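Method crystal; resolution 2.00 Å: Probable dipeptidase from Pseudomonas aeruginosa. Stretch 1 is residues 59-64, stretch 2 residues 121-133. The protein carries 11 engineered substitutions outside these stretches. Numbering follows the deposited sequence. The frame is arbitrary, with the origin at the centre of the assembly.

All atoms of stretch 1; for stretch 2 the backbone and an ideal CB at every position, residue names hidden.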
# COMPACT_ATOMS: atom_id res chain seq x y z
N ARG A 59 4.47 16.21 -11.60
CA ARG A 59 4.20 17.15 -10.49
C ARG A 59 3.73 16.46 -9.20
O ARG A 59 2.99 17.04 -8.43
CB ARG A 59 3.17 18.25 -10.87
CG ARG A 59 3.47 19.04 -12.15
CD ARG A 59 4.80 19.79 -12.08
NE ARG A 59 4.92 20.67 -10.91
CZ ARG A 59 4.68 21.99 -10.90
NH1 ARG A 59 4.84 22.66 -9.78
NH2 ARG A 59 4.30 22.64 -12.01
N LEU A 60 4.15 15.20 -8.99
CA LEU A 60 3.92 14.52 -7.71
C LEU A 60 4.74 15.20 -6.65
O LEU A 60 5.96 15.27 -6.80
CB LEU A 60 4.37 13.05 -7.81
CG LEU A 60 4.04 12.20 -6.56
CD1 LEU A 60 2.56 12.19 -6.22
CD2 LEU A 60 4.57 10.77 -6.71
N SER A 61 4.11 15.68 -5.59
CA SER A 61 4.83 16.41 -4.53
C SER A 61 5.59 15.47 -3.60
O SER A 61 6.64 15.83 -3.06
CB SER A 61 3.87 17.27 -3.70
OG SER A 61 3.02 18.03 -4.56
N GLY A 62 5.02 14.30 -3.36
CA GLY A 62 5.68 13.38 -2.43
C GLY A 62 4.96 12.05 -2.33
O GLY A 62 3.96 11.84 -3.01
N ALA A 63 5.50 11.14 -1.53
CA ALA A 63 4.98 9.77 -1.43
C ALA A 63 5.42 9.12 -0.14
O ALA A 63 6.47 9.48 0.41
CB ALA A 63 5.46 8.93 -2.60
N ALA A 64 4.64 8.14 0.34
CA ALA A 64 5.05 7.38 1.52
C ALA A 64 5.83 6.17 1.02
O ALA A 64 5.31 5.35 0.28
CB ALA A 64 3.84 6.98 2.38
N UNK A 121 6.17 19.92 7.53
CA UNK A 121 7.38 19.67 6.74
C UNK A 121 6.99 19.36 5.31
O UNK A 121 7.63 19.82 4.37
CB UNK A 121 8.20 18.52 7.33
N UNK A 122 5.97 18.51 5.15
CA UNK A 122 5.54 18.11 3.80
C UNK A 122 5.21 19.36 2.97
O UNK A 122 5.69 19.50 1.84
CB UNK A 122 4.33 17.18 3.87
N UNK A 123 4.41 20.27 3.55
CA UNK A 123 4.00 21.50 2.85
C UNK A 123 5.19 22.41 2.53
O UNK A 123 5.30 22.94 1.43
CB UNK A 123 2.98 22.27 3.70
N UNK A 124 6.08 22.56 3.51
CA UNK A 124 7.35 23.28 3.33
C UNK A 124 8.22 22.71 2.22
O UNK A 124 8.64 23.45 1.31
CB UNK A 124 8.14 23.27 4.64
N UNK A 125 8.52 21.41 2.28
CA UNK A 125 9.35 20.76 1.25
C UNK A 125 8.73 20.95 -0.12
O UNK A 125 9.44 21.26 -1.09
CB UNK A 125 9.52 19.27 1.55
N UNK A 126 7.42 20.79 -0.20
CA UNK A 126 6.69 21.01 -1.44
C UNK A 126 6.89 22.42 -2.01
O UNK A 126 7.06 22.57 -3.22
CB UNK A 126 5.20 20.76 -1.21
N UNK A 127 6.84 23.44 -1.15
CA UNK A 127 7.04 24.85 -1.54
C UNK A 127 8.46 25.10 -2.04
O UNK A 127 8.68 25.85 -3.00
CB UNK A 127 6.74 25.78 -0.36
N UNK A 128 9.42 24.48 -1.36
CA UNK A 128 10.84 24.53 -1.74
C UNK A 128 11.14 23.78 -3.03
O UNK A 128 12.27 23.82 -3.53
CB UNK A 128 11.70 23.95 -0.61
N UNK A 129 10.15 23.06 -3.56
CA UNK A 129 10.34 22.27 -4.77
C UNK A 129 11.12 20.97 -4.57
O UNK A 129 11.75 20.45 -5.50
CB UNK A 129 11.06 23.12 -5.82
N UNK A 130 11.10 20.46 -3.34
CA UNK A 130 11.76 19.19 -3.05
C UNK A 130 10.70 18.08 -2.95
O UNK A 130 9.68 18.28 -2.31
CB UNK A 130 12.58 19.28 -1.76
N UNK A 131 10.95 16.94 -3.58
CA UNK A 131 10.09 15.78 -3.43
C UNK A 131 10.07 15.39 -1.95
O UNK A 131 11.11 15.20 -1.33
CB UNK A 131 10.57 14.62 -4.31
N UNK A 132 8.86 15.26 -1.40
CA UNK A 132 8.70 14.99 0.03
C UNK A 132 8.43 13.52 0.31
O UNK A 132 7.35 12.96 0.01
CB UNK A 132 7.56 15.84 0.60
N UNK A 133 9.43 12.87 0.87
CA UNK A 133 9.29 11.48 1.31
C UNK A 133 8.63 11.43 2.67
O UNK A 133 9.06 12.14 3.59
CB UNK A 133 10.65 10.78 1.35

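Stretch 2 runs down a helix, turns, and enters a strand lying parallel to strand 62-64, so its positions differ sharply in what stretch 1 offers them.

Position 121 is helical, and nothing of stretch 1 lies near its CB; a polar residue would do as well as most. It is Asp-121. Position 122 is also helical, with CB sideways and beyond 5.5 Å of stretch 1. A short side chain would leave the gap open, whereas a long apolar one could cross it to the backbone of Ser-61 and Gly-62. The residue is Phe-122, chi1 t, whose CZ comes 3.9 Å from Gly-62 CA and whose CE2 lies 4.2 Å from Ser-61 CB.

Positions 123, 124 and 125 receive no guidance from stretch 1, and many helix-compatible residues would serve. They are Arg-123, Arg-124 and Leu-125; Arg-124 NH2 forms a salt bridge with Asp-121 OD1 at 3.5 Å, one turn back.

At 126 the ideal CB stands 4.5 Å from Ser-61 CB. A small residue fits this close passage of helix and loop, though the backbone alone does not exclude a longer one. Ala-126 fills it with a single methyl group, its CB 4.5 Å from Ser-61 CB.

Positions 127 and 128 again find nothing of stretch 1 within reach, so long or polar chains are acceptable. Met-127 runs out with chi1 and chi2 both t and turns at chi3 (m), while Glu-128 OE2 accepts a hydrogen bond from Arg-124 NH1 (3.1 Å), part of a salt bridge.

Position 129 has phi 75° and psi 25°, a conformation that favours glycine, which lacks the CB that makes positive phi costly. Gly-129 closes the helix in a Schellman motif: position 130 donates its N to Leu-125 O (2.9 Å), and Gly-129 N makes a weak bond to Ala-126 O (3.1 Å). At 130 CB points away, so a long polar chain suits. Lys-130 reaches back, NZ to Glu-128 OE1 at 2.6 Å, in a salt bridge; a water donates to both Lys-130 O (2.5 Å) and Ser-61 O (2.6 Å).

Position 131 begins the strand. Its CB is sideways, 4.3 Å from Ser-61 O, with Leu-60 and Ala-63 offering apolar surface farther on, so a large apolar or aromatic group is favoured. Phe-131 lays one ring face over Gly-62 CA, 3.9 Å from the centroid in a CH-pi contact; its CE1 meets Leu-60 CD2 at 3.9 Å and its CZ meets Ala-63 CB at 3.8 Å.

Position 132 pairs with Gly-62. Its N donates to Ser-61 O (2.8 Å) and its O accepts from Ala-63 N (3.0 Å), bonds open to most residues. CB lies 3.8 Å from Ser-61 O, so a small residue packs comfortably. Ala-132 does so beside Gly-62, where a CB would lie 2.2 Å from Ala-132 O, a clash.

Position 133 pairs with Ala-63, and both CB atoms point to the same face of the sheet. Beta-branched residues suit a strand; Ile-133 occupies it, its CA 3.6 Å from Ala-63 O in a CA-H...O contact.

Stretch 2, residues 121-133: DFRRLAMEGKFAI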
# COMPACT_ATOMS: atom_id res chain seq x y z
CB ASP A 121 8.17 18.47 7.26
CG ASP A 121 8.85 18.73 8.58
OD1 ASP A 121 8.94 19.90 9.01
OD2 ASP A 121 9.30 17.73 9.18
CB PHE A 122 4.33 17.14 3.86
CG PHE A 122 4.01 16.50 2.53
CD1 PHE A 122 4.46 15.22 2.24
CD2 PHE A 122 3.26 17.19 1.57
CE1 PHE A 122 4.18 14.62 1.01
CE2 PHE A 122 2.99 16.60 0.33
CZ PHE A 122 3.44 15.30 0.07
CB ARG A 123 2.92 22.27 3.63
CG ARG A 123 1.57 21.56 3.65
CD ARG A 123 0.44 22.43 4.17
NE ARG A 123 -0.27 21.70 5.22
CZ ARG A 123 -1.39 21.00 5.06
NH1 ARG A 123 -2.02 20.94 3.87
NH2 ARG A 123 -1.91 20.37 6.12
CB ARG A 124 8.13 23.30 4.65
CG ARG A 124 9.42 24.09 4.59
CD ARG A 124 10.15 24.03 5.92
NE ARG A 124 10.32 22.66 6.43
CZ ARG A 124 11.28 21.82 6.02
NH1 ARG A 124 12.17 22.20 5.10
NH2 ARG A 124 11.37 20.61 6.54
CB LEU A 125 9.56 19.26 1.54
CG LEU A 125 10.43 18.81 2.72
CD1 LEU A 125 10.16 17.32 3.08
CD2 LEU A 125 11.90 19.05 2.42
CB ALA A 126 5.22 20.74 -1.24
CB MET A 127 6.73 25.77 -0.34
CG MET A 127 7.19 27.23 -0.49
SD MET A 127 6.76 28.23 0.95
CE MET A 127 4.99 28.08 0.94
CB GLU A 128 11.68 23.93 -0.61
CG GLU A 128 11.72 24.73 0.67
CD GLU A 128 12.49 24.02 1.80
OE1 GLU A 128 13.25 23.07 1.52
OE2 GLU A 128 12.35 24.42 2.97
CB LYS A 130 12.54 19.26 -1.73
CG LYS A 130 13.67 20.29 -1.65
CD LYS A 130 14.19 20.34 -0.23
CE LYS A 130 15.47 21.14 -0.09
NZ LYS A 130 15.19 22.56 -0.13
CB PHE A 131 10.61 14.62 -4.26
CG PHE A 131 9.73 13.39 -4.24
CD1 PHE A 131 8.58 13.33 -5.02
CD2 PHE A 131 10.07 12.28 -3.45
CE1 PHE A 131 7.78 12.17 -5.03
CE2 PHE A 131 9.27 11.13 -3.45
CZ PHE A 131 8.13 11.09 -4.23
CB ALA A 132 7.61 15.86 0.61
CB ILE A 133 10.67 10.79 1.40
CG1 ILE A 133 11.26 10.59 0.00
CG2 ILE A 133 10.57 9.45 2.19
CD1 ILE A 133 12.73 10.17 0.03
O HOH W 1 7.40 18.30 -3.34
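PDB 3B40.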